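Local coordinates for aspartate-semialdehyde dehydrogenase (Vibrio cholerae, PDB 2R00), which catalyses the NADPH-dependent reductive dephosphorylation of L-aspartyl-4-phosphate to L-aspartate-semialdehyde, a step toward lysine, methionine and threonine, at residues K215-W218 and E219-I223; F224-P227 and S228-V231. All coordinates share one frame; numbering follows the deposited sequence.

In the fold
Both interactions sit in the dimerisation domain: interaction 1 runs through the last turns of helix 211-223, and interaction 2 is the turn that brings the chain back as strand 230-238. Their centres are about 8 Å apart. Gln221 joins them, its side-chain nitrogen probably bonding Ile229 O and its carbonyl Asp226 N, while Val231 packs on Thr220. Interaction 1 is the more buried, with Met216, Val217, Glu219 and Thr220 inside; its bonds are mostly helical backbone pairs, and its polar edge includes Lys215 and lies beside Arg100, both predicted to bind phosphate. Interaction 2 lies farther out, away from the annotated sites: a carboxylate shapes an exposed turn over buried Phe224 and Ile229.

Interaction 1: K215-W218 and E219-I223; sequences KMVW and ETQKI
Val217 covers one face of the Gln221 amide: its CG1 methyl stands almost squarely above the group, 3.8 Å from Gln221 CD and slightly farther from the amide oxygen and nitrogen. That oxygen, OE1, also lies at the edge of the Trp218 indole, close to the ring plane and 4.3 Å from Trp218 CD1. With CG1 anti to its own backbone N (chi1 176°), Val217 runs side by side with the glutamine chain, both pointing the same way. The amide nitrogen reaches onward to hydrogen-bond Ile229 O, tying the helix to the segment leading into the neighbouring strand.

All this rides on the regular i to i+4 ladder of helix 211-223, in which Gln221 N bonds Val217 O at 3.0 Å and Lys222 N bonds Trp218 O at 3.1 Å. One rung is doubled: Met216 O accepts Thr220 N at 2.9 Å and Thr220 OG1 at 2.8 Å, the two donors coming from opposite faces of the carbonyl plane. Thr220 can fold its hydroxyl back this way because OG1 sits beside its own backbone N (chi1 -64°), so a buried polar group is satisfied within the helix itself.

On another side of the helix, Glu219 CG brushes Lys215 O at 3.2 Å before the extended chain carries the carboxylate toward the predicted phosphate site. Glu219 OE1 accepts from Asn130 N and Thr133 OG1; OE2 makes a weak hydrogen bond to Tyr101 OH and a long, weak ion pair with Arg100 NH1. Lys215 NZ, hydrogen-bonded to Tyr101 OH, stays 4.3 Å from Glu219 OE2, too far for a salt bridge, though the opposite charges probably attract.

Interaction 2: F224-P227 and S228-V231; sequences FNDP and SIMV
A type I beta turn from Asp226 to Ile229 links helix 211-223 to strand 230-238, directly after a Schellman motif in which Asn225, with positive phi, ends the helix. The turn is closed by Ile229 N bonding Asp226 O at 3.2 Å, the donor standing well above the carbonyl plane. With CG anti to the backbone N (chi1 -176°), Asp226 turns its carboxylate to Ser228 and adds two more bonds, both to OD2: Ser228 OG comes in on the syn lone pair at 2.6 Å, and Ser228 N meets the anti side at 3.0 Å, 31° out of the carboxylate plane. Between them they fix the rotation of the carboxylate, whose other oxygen, OD1, bonds Tyr144 OH of helix 131-147.

Beneath the turn, Ile229 crosses both Phe224 and Asp226 at about a right angle. Its CG1 lies 3.2 Å from Asp226 OD1, and CD1 presses obliquely on the Phe224 ring, 3.3 Å from CD2, a tight fit. Phe224 in turn stacks on Tyr144. The side-chain bond from Asp226 to Ser228 N, nested inside the backbone turn with Pro227 as its second residue, is the pattern of an Asx turn superimposed on a type I beta turn.

Interaction 1: K215-W218 and E219-I223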
ATOM      1  N   LYS A 215      -9.710 -15.675   1.418  1.00 22.17           N
ATOM      2  CA  LYS A 215     -10.818 -15.678   0.461  1.00 22.73           C
ATOM      3  C   LYS A 215     -10.402 -15.108  -0.883  1.00 22.52           C
ATOM      4  O   LYS A 215     -10.817 -15.613  -1.920  1.00 21.89           O
ATOM      5  CB  LYS A 215     -12.037 -14.953   1.025  1.00 23.15           C
ATOM      6  CG  LYS A 215     -12.888 -15.846   1.919  1.00 23.92           C
ATOM      7  CD  LYS A 215     -13.764 -15.080   2.890  1.00 28.43           C
ATOM      8  CE  LYS A 215     -14.197 -13.727   2.359  1.00 30.47           C
ATOM      9  NZ  LYS A 215     -15.254 -13.811   1.328  1.00 35.23           N
ATOM     10  N   MET A 216      -9.543 -14.087  -0.857  1.00 22.82           N
ATOM     11  CA  MET A 216      -8.979 -13.509  -2.071  1.00 23.43           C
ATOM     12  C   MET A 216      -8.100 -14.510  -2.823  1.00 22.87           C
ATOM     13  O   MET A 216      -8.168 -14.607  -4.050  1.00 22.61           O
ATOM     14  CB  MET A 216      -8.202 -12.239  -1.728  1.00 23.65           C
ATOM     15  CG  MET A 216      -7.712 -11.445  -2.923  1.00 24.85           C
ATOM     16  SD  MET A 216      -7.427  -9.682  -2.548  1.00 26.13           S
ATOM     17  CE  MET A 216      -7.537  -9.050  -4.217  1.00 25.46           C
ATOM     18  N   VAL A 217      -7.292 -15.268  -2.086  1.00 22.05           N
ATOM     19  CA  VAL A 217      -6.495 -16.330  -2.676  1.00 21.07           C
ATOM     20  C   VAL A 217      -7.388 -17.299  -3.431  1.00 20.74           C
ATOM     21  O   VAL A 217      -7.139 -17.605  -4.585  1.00 19.92           O
ATOM     22  CB  VAL A 217      -5.720 -17.128  -1.595  1.00 21.32           C
ATOM     23  CG1 VAL A 217      -4.981 -18.301  -2.234  1.00 20.79           C
ATOM     24  CG2 VAL A 217      -4.751 -16.229  -0.832  1.00 19.70           C
ATOM     25  N   TRP A 218      -8.436 -17.769  -2.761  1.00 21.10           N
ATOM     26  CA  TRP A 218      -9.310 -18.797  -3.310  1.00 21.05           C
ATOM     27  C   TRP A 218     -10.113 -18.285  -4.503  1.00 21.19           C
ATOM     28  O   TRP A 218     -10.265 -19.003  -5.500  1.00 21.10           O
ATOM     29  CB  TRP A 218     -10.232 -19.358  -2.218  1.00 21.95           C
ATOM     30  CG  TRP A 218      -9.477 -20.017  -1.086  1.00 22.73           C
ATOM     31  CD1 TRP A 218      -8.295 -20.720  -1.177  1.00 23.57           C
ATOM     32  CD2 TRP A 218      -9.862 -20.059   0.295  1.00 24.07           C
ATOM     33  NE1 TRP A 218      -7.916 -21.174   0.070  1.00 24.03           N
ATOM     34  CE2 TRP A 218      -8.864 -20.798   0.987  1.00 23.52           C
ATOM     35  CE3 TRP A 218     -10.955 -19.555   1.019  1.00 24.37           C
ATOM     36  CZ2 TRP A 218      -8.921 -21.027   2.364  1.00 23.27           C
ATOM     37  CZ3 TRP A 218     -11.007 -19.785   2.401  1.00 23.83           C
ATOM     38  CH2 TRP A 218      -9.993 -20.509   3.054  1.00 22.98           C
ATOM     39  N   GLU A 219     -10.605 -17.050  -4.411  1.00 20.71           N
ATOM     40  CA  GLU A 219     -11.255 -16.406  -5.561  1.00 21.25           C
ATOM     41  C   GLU A 219     -10.313 -16.269  -6.765  1.00 21.30           C
ATOM     42  O   GLU A 219     -10.696 -16.577  -7.883  1.00 21.79           O
ATOM     43  CB  GLU A 219     -11.851 -15.045  -5.175  1.00 20.98           C
ATOM     44  CG  GLU A 219     -13.038 -15.141  -4.205  1.00 20.97           C
ATOM     45  CD  GLU A 219     -13.739 -13.807  -3.968  1.00 21.56           C
ATOM     46  OE1 GLU A 219     -13.844 -13.001  -4.907  1.00 21.93           O
ATOM     47  OE2 GLU A 219     -14.221 -13.578  -2.832  1.00 23.58           O
ATOM     48  N   THR A 220      -9.089 -15.807  -6.524  1.00 21.54           N
ATOM     49  CA  THR A 220      -8.095 -15.580  -7.584  1.00 21.85           C
ATOM     50  C   THR A 220      -7.708 -16.867  -8.323  1.00 22.43           C
ATOM     51  O   THR A 220      -7.673 -16.903  -9.562  1.00 22.12           O
ATOM     52  CB  THR A 220      -6.836 -14.884  -7.005  1.00 22.31           C
ATOM     53  OG1 THR A 220      -7.213 -13.588  -6.527  1.00 22.18           O
ATOM     54  CG2 THR A 220      -5.742 -14.728  -8.049  1.00 21.20           C
ATOM     55  N   GLN A 221      -7.438 -17.919  -7.549  1.00 22.57           N
ATOM     56  CA  GLN A 221      -7.098 -19.235  -8.094  1.00 23.15           C
ATOM     57  C   GLN A 221      -8.248 -19.874  -8.876  1.00 23.21           C
ATOM     58  O   GLN A 221      -8.012 -20.536  -9.897  1.00 23.62           O
ATOM     59  CB  GLN A 221      -6.649 -20.168  -6.967  1.00 22.87           C
ATOM     60  CG  GLN A 221      -5.292 -19.801  -6.371  1.00 22.63           C
ATOM     61  CD  GLN A 221      -4.899 -20.691  -5.204  1.00 24.37           C
ATOM     62  OE1 GLN A 221      -5.749 -21.325  -4.568  1.00 27.32           O
ATOM     63  NE2 GLN A 221      -3.607 -20.728  -4.904  1.00 25.80           N
ATOM     64  N   LYS A 222      -9.475 -19.701  -8.376  1.00 22.82           N
ATOM     65  CA  LYS A 222     -10.682 -20.177  -9.059  1.00 22.85           C
ATOM     66  C   LYS A 222     -10.891 -19.481 -10.407  1.00 23.18           C
ATOM     67  O   LYS A 222     -11.104 -20.145 -11.426  1.00 23.60           O
ATOM     68  CB  LYS A 222     -11.923 -19.986  -8.180  1.00 22.40           C
ATOM     69  CG  LYS A 222     -13.213 -20.561  -8.755  1.00 21.20           C
ATOM     70  CD  LYS A 222     -14.305 -20.677  -7.691  1.00 22.77           C
ATOM     71  CE  LYS A 222     -15.536 -21.448  -8.191  1.00 22.48           C
ATOM     72  NZ  LYS A 222     -16.504 -21.734  -7.058  1.00 24.09           N
ATOM     73  N   ILE A 223     -10.845 -18.155 -10.413  1.00 23.56           N
ATOM     74  CA  ILE A 223     -11.101 -17.390 -11.637  1.00 24.33           C
ATOM     75  C   ILE A 223     -10.052 -17.696 -12.714  1.00 25.40           C
ATOM     76  O   ILE A 223     -10.407 -17.937 -13.866  1.00 25.33           O
ATOM     77  CB  ILE A 223     -11.254 -15.879 -11.358  1.00 24.03           C
ATOM     78  CG1 ILE A 223     -12.516 -15.644 -10.520  1.00 23.75           C
ATOM     79  CG2 ILE A 223     -11.349 -15.075 -12.669  1.00 23.80           C
ATOM     80  CD1 ILE A 223     -12.538 -14.326  -9.725  1.00 21.88           C
TER

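Interaction 2: F224-P227 and S228-V231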
ATOM      1  N   PHE A 224      -8.780 -17.725 -12.326  1.00 26.01           N
ATOM      2  CA  PHE A 224      -7.702 -18.126 -13.244  1.00 27.52           C
ATOM      3  C   PHE A 224      -7.766 -19.614 -13.578  1.00 28.38           C
ATOM      4  O   PHE A 224      -7.125 -20.071 -14.530  1.00 28.68           O
ATOM      5  CB  PHE A 224      -6.319 -17.823 -12.642  1.00 27.25           C
ATOM      6  CG  PHE A 224      -5.833 -16.392 -12.848  1.00 27.51           C
ATOM      7  CD1 PHE A 224      -5.948 -15.760 -14.082  1.00 28.04           C
ATOM      8  CD2 PHE A 224      -5.210 -15.704 -11.808  1.00 27.89           C
ATOM      9  CE1 PHE A 224      -5.471 -14.447 -14.276  1.00 29.29           C
ATOM     10  CE2 PHE A 224      -4.729 -14.392 -11.991  1.00 28.91           C
ATOM     11  CZ  PHE A 224      -4.864 -13.767 -13.231  1.00 26.98           C
ATOM     12  N   ASN A 225      -8.529 -20.362 -12.778  1.00 29.41           N
ATOM     13  CA  ASN A 225      -8.588 -21.823 -12.852  1.00 30.58           C
ATOM     14  C   ASN A 225      -7.189 -22.444 -12.803  1.00 31.43           C
ATOM     15  O   ASN A 225      -6.842 -23.319 -13.605  1.00 30.91           O
ATOM     16  CB  ASN A 225      -9.370 -22.288 -14.092  1.00 30.77           C
ATOM     17  CG  ASN A 225      -9.749 -23.753 -14.021  1.00 32.24           C
ATOM     18  OD1 ASN A 225      -9.981 -24.302 -12.935  1.00 33.20           O
ATOM     19  ND2 ASN A 225      -9.800 -24.402 -15.177  1.00 32.97           N
ATOM     20  N   ASP A 226      -6.385 -21.980 -11.849  1.00 32.10           N
ATOM     21  CA  ASP A 226      -4.979 -22.332 -11.813  1.00 32.99           C
ATOM     22  C   ASP A 226      -4.506 -22.442 -10.361  1.00 33.75           C
ATOM     23  O   ASP A 226      -4.077 -21.449  -9.764  1.00 33.65           O
ATOM     24  CB  ASP A 226      -4.178 -21.297 -12.614  1.00 32.85           C
ATOM     25  CG  ASP A 226      -2.693 -21.631 -12.718  1.00 34.26           C
ATOM     26  OD1 ASP A 226      -1.994 -20.932 -13.495  1.00 35.32           O
ATOM     27  OD2 ASP A 226      -2.220 -22.559 -12.027  1.00 33.19           O
ATOM     28  N   PRO A 227      -4.580 -23.660  -9.791  1.00 34.33           N
ATOM     29  CA  PRO A 227      -4.169 -23.925  -8.407  1.00 34.71           C
ATOM     30  C   PRO A 227      -2.686 -23.669  -8.135  1.00 34.90           C
ATOM     31  O   PRO A 227      -2.291 -23.579  -6.965  1.00 35.35           O
ATOM     32  CB  PRO A 227      -4.496 -25.414  -8.217  1.00 34.94           C
ATOM     33  CG  PRO A 227      -4.577 -25.977  -9.592  1.00 34.85           C
ATOM     34  CD  PRO A 227      -5.076 -24.875 -10.462  1.00 34.73           C
ATOM     35  N   SER A 228      -1.887 -23.534  -9.194  1.00 34.93           N
ATOM     36  CA  SER A 228      -0.446 -23.291  -9.064  1.00 35.10           C
ATOM     37  C   SER A 228      -0.073 -21.820  -8.817  1.00 34.54           C
ATOM     38  O   SER A 228       1.014 -21.530  -8.299  1.00 34.62           O
ATOM     39  CB  SER A 228       0.329 -23.861 -10.259  1.00 35.07           C
ATOM     40  OG  SER A 228       0.240 -23.025 -11.403  1.00 37.58           O
ATOM     41  N   ILE A 229      -0.965 -20.895  -9.165  1.00 33.73           N
ATOM     42  CA  ILE A 229      -0.702 -19.480  -8.884  1.00 33.09           C
ATOM     43  C   ILE A 229      -0.761 -19.231  -7.390  1.00 31.96           C
ATOM     44  O   ILE A 229      -1.784 -19.468  -6.741  1.00 32.08           O
ATOM     45  CB  ILE A 229      -1.664 -18.510  -9.582  1.00 32.99           C
ATOM     46  CG1 ILE A 229      -1.793 -18.840 -11.065  1.00 34.13           C
ATOM     47  CG2 ILE A 229      -1.149 -17.086  -9.442  1.00 33.59           C
ATOM     48  CD1 ILE A 229      -2.725 -17.894 -11.824  1.00 33.23           C
ATOM     49  N   MET A 230       0.350 -18.753  -6.849  1.00 31.10           N
ATOM     50  CA  MET A 230       0.384 -18.351  -5.448  1.00 30.41           C
ATOM     51  C   MET A 230      -0.051 -16.894  -5.306  1.00 29.04           C
ATOM     52  O   MET A 230       0.330 -16.034  -6.102  1.00 28.94           O
ATOM     53  CB  MET A 230       1.762 -18.616  -4.842  1.00 30.43           C
ATOM     54  CG  MET A 230       2.127 -20.126  -4.772  1.00 34.19           C
ATOM     55  SD  MET A 230       1.078 -21.139  -3.673  1.00 40.39           S
ATOM     56  CE  MET A 230      -0.062 -21.899  -4.842  1.00 38.66           C
ATOM     57  N   VAL A 231      -0.884 -16.646  -4.301  1.00 28.02           N
ATOM     58  CA  VAL A 231      -1.452 -15.329  -4.049  1.00 26.55           C
ATOM     59  C   VAL A 231      -1.226 -14.999  -2.579  1.00 25.95           C
ATOM     60  O   VAL A 231      -1.587 -15.774  -1.695  1.00 25.71           O
ATOM     61  CB  VAL A 231      -2.970 -15.285  -4.351  1.00 26.57           C
ATOM     62  CG1 VAL A 231      -3.485 -13.846  -4.266  1.00 25.55           C
ATOM     63  CG2 VAL A 231      -3.290 -15.909  -5.734  1.00 24.99           C
TER